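PDB 4U60: structural protein VP1, which forms the pentameric jelly-roll building block of a human polyomavirus coat and binds sialylated glycans such as the GM1 oligosaccharide. Local coordinates for residues 139-149 against 169-180; 198-206 against 225-236. One frame throughout, in Å; residues are numbered along the deposited sequence.

Overall arrangement
Contact 1 (139-149 with 169-180) closes before contact 2 (198-206 with 225-236) opens, so the two follow in series along the chain, with centres about 21 Å apart. Contact 1 belongs to a small antiparallel sheet in which strand 141-144 lies between 177-179 and 191-193; contact 2 joins strand 201-208 of the large jelly-roll sheet to strand 225-226 and the loop that follows it. They touch where Glu141 OE1 meets Asn198 N at 2.8 Å, probably a hydrogen bond, and where Leu140 CD1 packs 3.9 Å from Thr201 CG2. The small sheet is thus fastened to the barrel framework, and both contacts reach a second subunit of the pentamer.

Contact 1 of 2, residues 139-149 against 169-180; sequences PLELQFLTGNY and TQGLNPHYKQKL. With GOL (glycerol), chain M.
Gln143 reaches across to residues 172-177 with every part of its side chain beyond CB. Its CG stands beside the carbonyl carbon (chi1 170°), and a bend at chi2 brings CG and CD against Leu172, whose CD2 lies 3.7 Å from CD. OE1 meets carbon on two sides, Leu172 CD2 and Lys177 CE, the latter at 3.3 Å. NE2 is the polar grip: it donates to Asn173 O at 3.0 Å and to Phe144 O at 2.9 Å, both acceptors lying close to the amide plane, which fixes the rotation of the amide. Asn173 O also accepts from Tyr176 N, which arrives from the opposite face of the carbonyl plane and closes the type I turn from Asn173 to Tyr176.

The turn leads into an antiparallel ladder. Leu142 and Gln178 form a hydrogen-bonded pair, flanked by the non-hydrogen-bonded pairs Glu141-Lys179 and Gln143-Lys177. Past it, Phe144 presents its ring edge to Thr169 CB (CE2 to CB 3.5 Å), while Thr169 CG2 sits over the centre of the Tyr176 ring, 3.6 Å above its plane. Farther on, the extended Gln170 side chain places OE1 to accept from Tyr149 N at 2.9 Å in the carbonyl plane, on a lone pair; its NE2 donates to Tyr43 O of the second subunit and to O2 of a glycerol, probably from the crystallisation liquor. A water accepts from Asn173 N and donates to Phe144 O and Gly171 O, bridging the two segments beyond the end of the ladder.

Strand 141-144 is thus the middle of a three-strand sheet, with 177-179 along one edge and 191-193 along the other, where Trp191 meets Phe144 edge-to-face. Leu140 packs on strand 201-208 and Leu180 on strand 241-254 of the jelly roll.

Contact 2 of 2, residues 198-206 against 225-236; sequences NENTRYYGS and TVLLDENGVGPL. With EDO (1,2-ethanediol), chain S.
Thr225 meets Tyr204 through its methyl, CG2 lying 3.7 Å from the phenol OH, the two side chains coming from opposite directions. At Val226 the link is through water: one molecule, in the plane of the Tyr204 ring, donates to Val226 O and is hydrogen-bonded to Tyr204 OH at 2.6 Å. Leu227 takes part with side chain and backbone alike. Its CD2 lies at the edge of the Tyr204 ring and 3.9 Å from Arg202 CG, while its carbonyl O accepts from Arg202 NE at 2.9 Å, a bent bond (135° at the hydrogen) whose acceptor lies 24° out of the guanidinium plane.

A bend at chi2 turns the Arg202 chain so that its guanidinium enters the loop. Asp229 OD2 stands 4.0 Å from Arg202 NH2, well out of the guanidinium plane, so this long salt bridge rests on charge alone. The other oxygen, OD1, holds the Asp229-Gly232 turn, accepting from Asn231 N and Val233 N on opposite faces of its plane. An ethanediol, probably from the crystallisation liquor, accepts from Arg202 NH2 through O1 and donates from O2 to Asn200 OD1. Next, Pro235 lays CD over one guanidinium face, 3.8 Å above the plane and offset toward the rim. The walk closes at Leu236, whose backbone is gripped twice by the Asn200 amide: N donates to OD1 and O accepts from ND2, each bond 2.8 Å long and nearly straight at 169°.

Strand 201-208 pairs with 129-136, strand 225-226 with 86-99, and Leu227 packs on both of these partners. Beyond Arg202, Tyr204 to Ser206 form an antiparallel ladder with a strand of the second subunit, carrying the sheet across the interface.

Contact 1 of 2, residues 139-149 against 169-180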
loop_
_atom_site.group_PDB
_atom_site.type_symbol
_atom_site.label_atom_id
_atom_site.label_comp_id
_atom_site.label_asym_id
_atom_site.label_seq_id
_atom_site.Cartn_x
_atom_site.Cartn_y
_atom_site.Cartn_z
ATOM N N PRO C 139 -9.786 -33.187 2.387
ATOM C CA PRO C 139 -9.558 -32.275 3.510
ATOM C C PRO C 139 -8.244 -31.509 3.429
ATOM O O PRO C 139 -7.246 -32.014 2.907
ATOM C CB PRO C 139 -9.537 -33.204 4.713
ATOM C CG PRO C 139 -10.460 -34.319 4.314
ATOM C CD PRO C 139 -10.153 -34.545 2.840
ATOM N N LEU C 140 -8.288 -30.270 3.901
ATOM C CA LEU C 140 -7.089 -29.455 3.980
ATOM C C LEU C 140 -6.099 -30.171 4.886
ATOM O O LEU C 140 -6.453 -30.584 5.982
ATOM C CB LEU C 140 -7.414 -28.071 4.523
ATOM C CG LEU C 140 -6.237 -27.121 4.734
ATOM C CD1 LEU C 140 -5.567 -26.700 3.426
ATOM C CD2 LEU C 140 -6.666 -25.891 5.526
ATOM N N GLU C 141 -4.867 -30.326 4.413
ATOM C CA GLU C 141 -3.828 -31.005 5.158
ATOM C C GLU C 141 -3.095 -29.965 5.997
ATOM O O GLU C 141 -2.744 -28.906 5.506
ATOM C CB GLU C 141 -2.913 -31.777 4.210
ATOM C CG GLU C 141 -3.627 -33.001 3.657
ATOM C CD GLU C 141 -3.041 -33.554 2.368
ATOM O OE1 GLU C 141 -2.868 -32.779 1.402
ATOM O OE2 GLU C 141 -2.827 -34.799 2.312
ATOM N N LEU C 142 -2.913 -30.288 7.273
ATOM C CA LEU C 142 -2.423 -29.336 8.273
ATOM C C LEU C 142 -1.053 -29.729 8.818
ATOM O O LEU C 142 -0.729 -30.926 8.934
ATOM C CB LEU C 142 -3.387 -29.261 9.454
ATOM C CG LEU C 142 -4.821 -28.811 9.157
ATOM C CD1 LEU C 142 -5.689 -28.979 10.397
ATOM C CD2 LEU C 142 -4.857 -27.374 8.649
ATOM N N GLN C 143 -0.305 -28.699 9.188
ATOM C CA GLN C 143 0.980 -28.794 9.889
ATOM C C GLN C 143 0.805 -28.117 11.236
ATOM O O GLN C 143 0.245 -27.029 11.325
ATOM C CB GLN C 143 2.084 -28.101 9.091
ATOM C CG GLN C 143 3.409 -27.915 9.824
ATOM C CD GLN C 143 4.096 -29.226 10.125
ATOM O OE1 GLN C 143 4.261 -30.080 9.244
ATOM N NE2 GLN C 143 4.469 -29.418 11.377
ATOM N N PHE C 144 1.245 -28.766 12.302
ATOM C CA PHE C 144 1.257 -28.139 13.622
ATOM C C PHE C 144 2.450 -27.192 13.719
ATOM O O PHE C 144 3.587 -27.555 13.390
ATOM C CB PHE C 144 1.367 -29.221 14.696
ATOM C CG PHE C 144 1.167 -28.731 16.102
ATOM C CD1 PHE C 144 -0.095 -28.523 16.601
ATOM C CD2 PHE C 144 2.255 -28.488 16.926
ATOM C CE1 PHE C 144 -0.299 -28.096 17.902
ATOM C CE2 PHE C 144 2.064 -28.058 18.231
ATOM C CZ PHE C 144 0.801 -27.824 18.698
ATOM N N LEU C 145 2.203 -25.981 14.204
ATOM C CA LEU C 145 3.287 -25.039 14.532
ATOM C C LEU C 145 2.738 -24.008 15.485
ATOM O O LEU C 145 1.684 -23.428 15.224
ATOM C CB LEU C 145 3.874 -24.379 13.282
ATOM C CG LEU C 145 5.158 -23.576 13.509
ATOM C CD1 LEU C 145 6.015 -23.536 12.258
ATOM C CD2 LEU C 145 4.899 -22.176 14.015
ATOM N N THR C 146 3.424 -23.799 16.606
ATOM C CA THR C 146 2.915 -22.960 17.678
ATOM C C THR C 146 3.954 -21.974 18.187
ATOM O O THR C 146 5.167 -22.218 18.127
ATOM C CB THR C 146 2.425 -23.804 18.882
ATOM O OG1 THR C 146 1.942 -22.941 19.923
ATOM C CG2 THR C 146 3.530 -24.713 19.428
ATOM N N GLY C 147 3.470 -20.855 18.711
ATOM C CA GLY C 147 4.296 -19.893 19.408
ATOM C C GLY C 147 4.790 -20.360 20.768
ATOM O O GLY C 147 5.712 -19.768 21.332
ATOM N N ASN C 148 4.133 -21.369 21.326
ATOM C CA ASN C 148 4.497 -21.888 22.661
ATOM C C ASN C 148 4.202 -23.370 22.739
ATOM O O ASN C 148 3.051 -23.776 22.823
ATOM C CB ASN C 148 3.728 -21.147 23.786
ATOM C CG ASN C 148 4.032 -21.701 25.170
ATOM O OD1 ASN C 148 4.992 -22.449 25.355
ATOM N ND2 ASN C 148 3.210 -21.351 26.153
ATOM N N TYR C 149 5.254 -24.190 22.721
ATOM C CA TYR C 149 5.044 -25.638 22.710
ATOM C C TYR C 149 4.288 -26.147 23.911
ATOM O O TYR C 149 3.661 -27.208 23.847
ATOM C CB TYR C 149 6.374 -26.387 22.580
ATOM C CG TYR C 149 7.214 -26.533 23.841
ATOM C CD1 TYR C 149 8.155 -25.573 24.191
ATOM C CD2 TYR C 149 7.089 -27.654 24.665
ATOM C CE1 TYR C 149 8.938 -25.693 25.342
ATOM C CE2 TYR C 149 7.863 -27.795 25.813
ATOM C CZ TYR C 149 8.802 -26.822 26.138
ATOM O OH TYR C 149 9.568 -26.964 27.275
ATOM N N THR C 169 8.076 -28.120 18.236
ATOM C CA THR C 169 6.851 -27.653 17.584
ATOM C C THR C 169 6.758 -26.131 17.453
ATOM O O THR C 169 5.802 -25.623 16.877
ATOM C CB THR C 169 5.587 -28.169 18.292
ATOM O OG1 THR C 169 5.533 -27.623 19.617
ATOM C CG2 THR C 169 5.559 -29.681 18.308
ATOM N N GLN C 170 7.755 -25.399 17.973
ATOM C CA GLN C 170 7.883 -23.964 17.711
ATOM C C GLN C 170 8.532 -23.683 16.348
ATOM O O GLN C 170 8.507 -22.535 15.890
ATOM C CB GLN C 170 8.591 -23.240 18.862
ATOM C CG GLN C 170 7.762 -23.296 20.120
ATOM C CD GLN C 170 8.353 -22.653 21.343
ATOM O OE1 GLN C 170 7.767 -22.755 22.427
ATOM N NE2 GLN C 170 9.498 -21.966 21.196
ATOM N N GLY C 171 9.053 -24.745 15.737
ATOM C CA GLY C 171 9.508 -24.763 14.349
ATOM C C GLY C 171 8.627 -25.752 13.610
ATOM O O GLY C 171 7.525 -26.072 14.063
ATOM N N LEU C 172 9.129 -26.269 12.493
ATOM C CA LEU C 172 8.390 -27.259 11.715
ATOM C C LEU C 172 8.897 -28.647 12.102
ATOM O O LEU C 172 10.040 -29.012 11.811
ATOM C CB LEU C 172 8.570 -26.986 10.215
ATOM C CG LEU C 172 7.549 -27.618 9.257
ATOM C CD1 LEU C 172 7.687 -26.993 7.873
ATOM C CD2 LEU C 172 7.667 -29.134 9.182
ATOM N N ASN C 173 8.043 -29.406 12.791
ATOM C CA ASN C 173 8.301 -30.801 13.100
ATOM C C ASN C 173 7.258 -31.590 12.289
ATOM O O ASN C 173 6.074 -31.573 12.618
ATOM C CB ASN C 173 8.205 -31.125 14.597
ATOM C CG ASN C 173 8.449 -32.591 14.891
ATOM O OD1 ASN C 173 8.218 -33.450 14.035
ATOM N ND2 ASN C 173 8.907 -32.913 16.108
ATOM N N PRO C 174 7.707 -32.272 11.231
ATOM C CA PRO C 174 6.716 -32.891 10.331
ATOM C C PRO C 174 6.052 -34.143 10.879
ATOM O O PRO C 174 5.165 -34.720 10.221
ATOM C CB PRO C 174 7.553 -33.222 9.100
ATOM C CG PRO C 174 8.923 -33.493 9.651
ATOM C CD PRO C 174 9.078 -32.445 10.730
ATOM N N HIS C 175 6.461 -34.574 12.078
ATOM C CA HIS C 175 5.745 -35.643 12.783
ATOM C C HIS C 175 4.450 -35.176 13.417
ATOM O O HIS C 175 3.719 -35.983 13.978
ATOM C CB HIS C 175 6.651 -36.250 13.852
ATOM C CG HIS C 175 7.824 -36.958 13.278
ATOM N ND1 HIS C 175 9.067 -36.384 13.133
ATOM C CD2 HIS C 175 7.918 -38.210 12.769
ATOM C CE1 HIS C 175 9.886 -37.262 12.578
ATOM N NE2 HIS C 175 9.217 -38.379 12.360
ATOM N N TYR C 176 4.171 -33.872 13.370
ATOM C CA TYR C 176 2.961 -33.300 13.960
ATOM C C TYR C 176 2.075 -32.711 12.845
ATOM O O TYR C 176 2.176 -31.529 12.481
ATOM C CB TYR C 176 3.324 -32.201 14.969
ATOM C CG TYR C 176 3.902 -32.652 16.290
ATOM C CD1 TYR C 176 5.202 -33.111 16.389
ATOM C CD2 TYR C 176 3.144 -32.577 17.459
ATOM C CE1 TYR C 176 5.730 -33.528 17.598
ATOM C CE2 TYR C 176 3.664 -32.966 18.680
ATOM C CZ TYR C 176 4.956 -33.438 18.758
ATOM O OH TYR C 176 5.473 -33.841 19.973
ATOM N N LYS C 177 1.231 -33.558 12.278
ATOM C CA LYS C 177 0.348 -33.172 11.182
ATOM C C LYS C 177 -1.088 -33.611 11.483
ATOM O O LYS C 177 -1.344 -34.321 12.466
ATOM C CB LYS C 177 0.866 -33.774 9.870
ATOM C CG LYS C 177 2.195 -33.179 9.419
ATOM C CD LYS C 177 2.677 -33.705 8.087
ATOM C CE LYS C 177 3.928 -32.968 7.626
ATOM N NZ LYS C 177 4.155 -33.216 6.187
ATOM N N GLN C 178 -2.030 -33.171 10.651
ATOM C CA GLN C 178 -3.452 -33.489 10.823
ATOM C C GLN C 178 -4.151 -33.147 9.523
ATOM O O GLN C 178 -3.522 -32.665 8.584
ATOM C CB GLN C 178 -4.083 -32.712 11.989
ATOM C CG GLN C 178 -4.375 -33.537 13.240
ATOM C CD GLN C 178 -5.594 -34.429 13.065
ATOM O OE1 GLN C 178 -6.125 -34.583 11.957
ATOM N NE2 GLN C 178 -6.061 -35.017 14.169
ATOM N N LYS C 179 -5.447 -33.416 9.489
ATOM C CA LYS C 179 -6.312 -33.000 8.391
ATOM C C LYS C 179 -7.503 -32.284 8.985
ATOM O O LYS C 179 -8.010 -32.682 10.024
ATOM C CB LYS C 179 -6.806 -34.207 7.598
ATOM C CG LYS C 179 -5.688 -34.925 6.867
ATOM C CD LYS C 179 -6.193 -36.003 5.946
ATOM C CE LYS C 179 -5.036 -36.640 5.202
ATOM N NZ LYS C 179 -5.518 -37.751 4.359
ATOM N N LEU C 180 -7.943 -31.234 8.313
ATOM C CA LEU C 180 -9.056 -30.418 8.779
ATOM C C LEU C 180 -10.374 -31.115 8.463
ATOM O O LEU C 180 -10.960 -30.935 7.390
ATOM C CB LEU C 180 -8.995 -29.038 8.141
ATOM C CG LEU C 180 -10.076 -28.006 8.515
ATOM C CD1 LEU C 180 -10.293 -27.936 10.017
ATOM C CD2 LEU C 180 -9.742 -26.635 7.944
HETATM C C1 GOL M . 9.740 -17.447 24.367
HETATM O O1 GOL M . 9.759 -16.950 25.720
HETATM C C2 GOL M . 9.045 -18.808 24.293
HETATM O O2 GOL M . 9.824 -19.761 23.574
HETATM C C3 GOL M . 7.736 -18.708 23.547
HETATM O O3 GOL M . 6.715 -19.331 24.314
HETATM O O HOH W 1 -10.763 -29.349 5.030
HETATM O O HOH W 2 6.011 -28.332 14.393
HETATM O O HOH W 3 4.062 -28.917 21.591
#

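Contact 2 of 2, residues 198-206 against 225-236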
loop_
_atom_site.group_PDB
_atom_site.type_symbol
_atom_site.label_atom_id
_atom_site.label_comp_id
_atom_site.label_asym_id
_atom_site.label_seq_id
_atom_site.Cartn_x
_atom_site.Cartn_y
_atom_site.Cartn_z
ATOM N N ASN C 198 -1.170 -30.913 0.194
ATOM C CA ASN C 198 -2.192 -30.042 -0.402
ATOM C C ASN C 198 -2.063 -29.867 -1.914
ATOM O O ASN C 198 -2.378 -28.808 -2.466
ATOM C CB ASN C 198 -2.220 -28.686 0.335
ATOM C CG ASN C 198 -2.844 -28.805 1.701
ATOM O OD1 ASN C 198 -3.965 -29.290 1.825
ATOM N ND2 ASN C 198 -2.120 -28.434 2.736
ATOM N N GLU C 199 -1.680 -30.932 -2.583
ATOM C CA GLU C 199 -1.578 -30.937 -4.026
ATOM C C GLU C 199 -2.962 -30.783 -4.697
ATOM O O GLU C 199 -3.056 -30.315 -5.818
ATOM C CB GLU C 199 -0.898 -32.228 -4.489
ATOM C CG GLU C 199 0.531 -32.389 -3.944
ATOM C CD GLU C 199 0.680 -33.105 -2.582
ATOM O OE1 GLU C 199 -0.318 -33.320 -1.832
ATOM O OE2 GLU C 199 1.861 -33.460 -2.264
ATOM N N ASN C 200 -4.009 -31.150 -3.968
ATOM C CA ASN C 200 -5.359 -31.158 -4.462
ATOM C C ASN C 200 -6.260 -30.130 -3.760
ATOM O O ASN C 200 -7.469 -30.264 -3.771
ATOM C CB ASN C 200 -5.900 -32.587 -4.280
ATOM C CG ASN C 200 -7.124 -32.865 -5.123
ATOM O OD1 ASN C 200 -7.257 -32.374 -6.246
ATOM N ND2 ASN C 200 -8.022 -33.703 -4.589
ATOM N N THR C 201 -5.650 -29.094 -3.182
ATOM C CA THR C 201 -6.343 -27.960 -2.557
ATOM C C THR C 201 -5.630 -26.680 -2.950
ATOM O O THR C 201 -4.414 -26.663 -3.101
ATOM C CB THR C 201 -6.367 -28.112 -1.020
ATOM O OG1 THR C 201 -7.205 -29.240 -0.688
ATOM C CG2 THR C 201 -6.837 -26.840 -0.298
ATOM N N ARG C 202 -6.367 -25.601 -3.101
ATOM C CA ARG C 202 -5.751 -24.281 -3.235
ATOM C C ARG C 202 -6.081 -23.511 -1.981
ATOM O O ARG C 202 -7.230 -23.495 -1.549
ATOM C CB ARG C 202 -6.319 -23.542 -4.438
ATOM C CG ARG C 202 -6.336 -24.345 -5.720
ATOM C CD ARG C 202 -4.949 -24.823 -6.146
ATOM N NE ARG C 202 -5.097 -25.528 -7.405
ATOM C CZ ARG C 202 -4.959 -26.836 -7.592
ATOM N NH1 ARG C 202 -4.523 -27.664 -6.631
ATOM N NH2 ARG C 202 -5.230 -27.311 -8.780
ATOM N N TYR C 203 -5.090 -22.864 -1.386
ATOM C CA TYR C 203 -5.352 -22.021 -0.209
ATOM C C TYR C 203 -4.663 -20.661 -0.334
ATOM O O TYR C 203 -3.653 -20.517 -1.026
ATOM C CB TYR C 203 -4.954 -22.704 1.124
ATOM C CG TYR C 203 -3.504 -23.114 1.234
ATOM C CD1 TYR C 203 -2.516 -22.203 1.619
ATOM C CD2 TYR C 203 -3.118 -24.425 0.976
ATOM C CE1 TYR C 203 -1.183 -22.595 1.722
ATOM C CE2 TYR C 203 -1.800 -24.832 1.079
ATOM C CZ TYR C 203 -0.836 -23.919 1.443
ATOM O OH TYR C 203 0.473 -24.304 1.537
ATOM N N TYR C 204 -5.281 -19.672 0.306
ATOM C CA TYR C 204 -4.859 -18.273 0.214
ATOM C C TYR C 204 -5.057 -17.685 1.575
ATOM O O TYR C 204 -6.144 -17.780 2.130
ATOM C CB TYR C 204 -5.707 -17.477 -0.812
ATOM C CG TYR C 204 -5.920 -18.194 -2.117
ATOM C CD1 TYR C 204 -6.861 -19.220 -2.219
ATOM C CD2 TYR C 204 -5.194 -17.865 -3.239
ATOM C CE1 TYR C 204 -7.050 -19.910 -3.407
ATOM C CE2 TYR C 204 -5.395 -18.547 -4.447
ATOM C CZ TYR C 204 -6.326 -19.564 -4.515
ATOM O OH TYR C 204 -6.567 -20.265 -5.691
ATOM N N GLY C 205 -4.040 -17.001 2.090
ATOM C CA GLY C 205 -4.165 -16.414 3.415
ATOM C C GLY C 205 -3.359 -15.141 3.592
ATOM O O GLY C 205 -2.387 -14.885 2.870
ATOM N N SER C 206 -3.795 -14.330 4.565
ATOM C CA SER C 206 -3.100 -13.124 4.957
ATOM C C SER C 206 -3.252 -12.874 6.450
ATOM O O SER C 206 -4.227 -13.287 7.071
ATOM C CB SER C 206 -3.626 -11.907 4.203
ATOM O OG SER C 206 -4.982 -11.697 4.485
ATOM N N THR C 225 -11.760 -16.139 -8.594
ATOM C CA THR C 225 -10.436 -16.710 -8.318
ATOM C C THR C 225 -10.332 -18.043 -9.081
ATOM O O THR C 225 -11.126 -18.935 -8.854
ATOM C CB THR C 225 -10.269 -16.979 -6.825
ATOM O OG1 THR C 225 -10.466 -15.757 -6.085
ATOM C CG2 THR C 225 -8.898 -17.561 -6.544
ATOM N N VAL C 226 -9.390 -18.140 -10.002
ATOM C CA VAL C 226 -9.174 -19.347 -10.786
ATOM C C VAL C 226 -8.468 -20.385 -9.909
ATOM O O VAL C 226 -7.450 -20.089 -9.289
ATOM C CB VAL C 226 -8.346 -19.029 -12.049
ATOM C CG1 VAL C 226 -7.999 -20.302 -12.811
ATOM C CG2 VAL C 226 -9.102 -18.058 -12.951
ATOM N N LEU C 227 -9.041 -21.590 -9.850
ATOM C CA LEU C 227 -8.499 -22.694 -9.054
ATOM C C LEU C 227 -7.654 -23.685 -9.869
ATOM O O LEU C 227 -7.065 -24.617 -9.314
ATOM C CB LEU C 227 -9.640 -23.429 -8.333
ATOM C CG LEU C 227 -10.438 -22.590 -7.326
ATOM C CD1 LEU C 227 -11.692 -23.353 -6.917
ATOM C CD2 LEU C 227 -9.602 -22.263 -6.099
ATOM N N LEU C 228 -7.615 -23.496 -11.178
ATOM C CA LEU C 228 -6.770 -24.324 -12.042
ATOM C C LEU C 228 -5.288 -24.119 -11.713
ATOM O O LEU C 228 -4.846 -23.004 -11.443
ATOM C CB LEU C 228 -7.021 -23.975 -13.498
ATOM C CG LEU C 228 -8.470 -24.136 -13.991
ATOM C CD1 LEU C 228 -8.528 -23.906 -15.494
ATOM C CD2 LEU C 228 -9.050 -25.501 -13.651
ATOM N N ASP C 229 -4.516 -25.192 -11.729
ATOM C CA ASP C 229 -3.075 -25.061 -11.517
ATOM C C ASP C 229 -2.362 -24.694 -12.814
ATOM O O ASP C 229 -3.008 -24.405 -13.830
ATOM C CB ASP C 229 -2.518 -26.320 -10.858
ATOM C CG ASP C 229 -2.541 -27.554 -11.759
ATOM O OD1 ASP C 229 -2.716 -27.459 -12.991
ATOM O OD2 ASP C 229 -2.384 -28.656 -11.191
ATOM N N GLU C 230 -1.026 -24.721 -12.781
ATOM C CA GLU C 230 -0.205 -24.374 -13.949
ATOM C C GLU C 230 -0.395 -25.314 -15.145
ATOM O O GLU C 230 -0.099 -24.940 -16.281
ATOM C CB GLU C 230 1.290 -24.271 -13.574
ATOM C CG GLU C 230 1.899 -25.508 -12.913
ATOM C CD GLU C 230 1.911 -25.423 -11.399
ATOM O OE1 GLU C 230 0.830 -25.229 -10.804
ATOM O OE2 GLU C 230 3.001 -25.555 -10.784
ATOM N N ASN C 231 -0.888 -26.527 -14.891
ATOM C CA ASN C 231 -1.195 -27.469 -15.964
ATOM C C ASN C 231 -2.664 -27.430 -16.384
ATOM O O ASN C 231 -3.103 -28.278 -17.131
ATOM C CB ASN C 231 -0.831 -28.891 -15.532
ATOM C CG ASN C 231 0.628 -29.019 -15.125
ATOM O OD1 ASN C 231 1.519 -28.625 -15.872
ATOM N ND2 ASN C 231 0.874 -29.549 -13.936
ATOM N N GLY C 232 -3.429 -26.462 -15.882
ATOM C CA GLY C 232 -4.831 -26.334 -16.249
ATOM C C GLY C 232 -5.780 -27.281 -15.531
ATOM O O GLY C 232 -6.908 -27.505 -15.995
ATOM N N VAL C 233 -5.356 -27.807 -14.384
ATOM C CA VAL C 233 -6.165 -28.771 -13.639
ATOM C C VAL C 233 -6.557 -28.200 -12.285
ATOM O O VAL C 233 -5.699 -27.751 -11.547
ATOM C CB VAL C 233 -5.404 -30.100 -13.419
ATOM C CG1 VAL C 233 -6.320 -31.125 -12.769
ATOM C CG2 VAL C 233 -4.868 -30.634 -14.741
ATOM N N GLY C 234 -7.852 -28.244 -11.975
ATOM C CA GLY C 234 -8.379 -27.793 -10.694
ATOM C C GLY C 234 -8.383 -28.930 -9.682
ATOM O O GLY C 234 -8.139 -30.088 -10.048
ATOM N N PRO C 235 -8.718 -28.630 -8.418
ATOM C CA PRO C 235 -8.908 -29.699 -7.434
ATOM C C PRO C 235 -9.923 -30.746 -7.934
ATOM O O PRO C 235 -10.964 -30.379 -8.484
ATOM C CB PRO C 235 -9.437 -28.957 -6.217
ATOM C CG PRO C 235 -8.877 -27.571 -6.342
ATOM C CD PRO C 235 -8.945 -27.294 -7.823
ATOM N N LEU C 236 -9.600 -32.018 -7.752
ATOM C CA LEU C 236 -10.450 -33.146 -8.187
ATOM C C LEU C 236 -11.113 -33.747 -6.956
ATOM O O LEU C 236 -10.446 -34.080 -5.980
ATOM C CB LEU C 236 -9.629 -34.161 -8.957
ATOM C CG LEU C 236 -8.965 -33.616 -10.230
ATOM C CD1 LEU C 236 -8.002 -34.648 -10.803
ATOM C CD2 LEU C 236 -9.988 -33.235 -11.287
HETATM C C1 EDO S . -5.250 -30.760 -8.505
HETATM O O1 EDO S . -4.245 -29.913 -9.074
HETATM C C2 EDO S . -5.328 -32.097 -9.249
HETATM O O2 EDO S . -5.441 -33.198 -8.326
HETATM O O HOH W 4 -5.210 -19.787 -7.914
#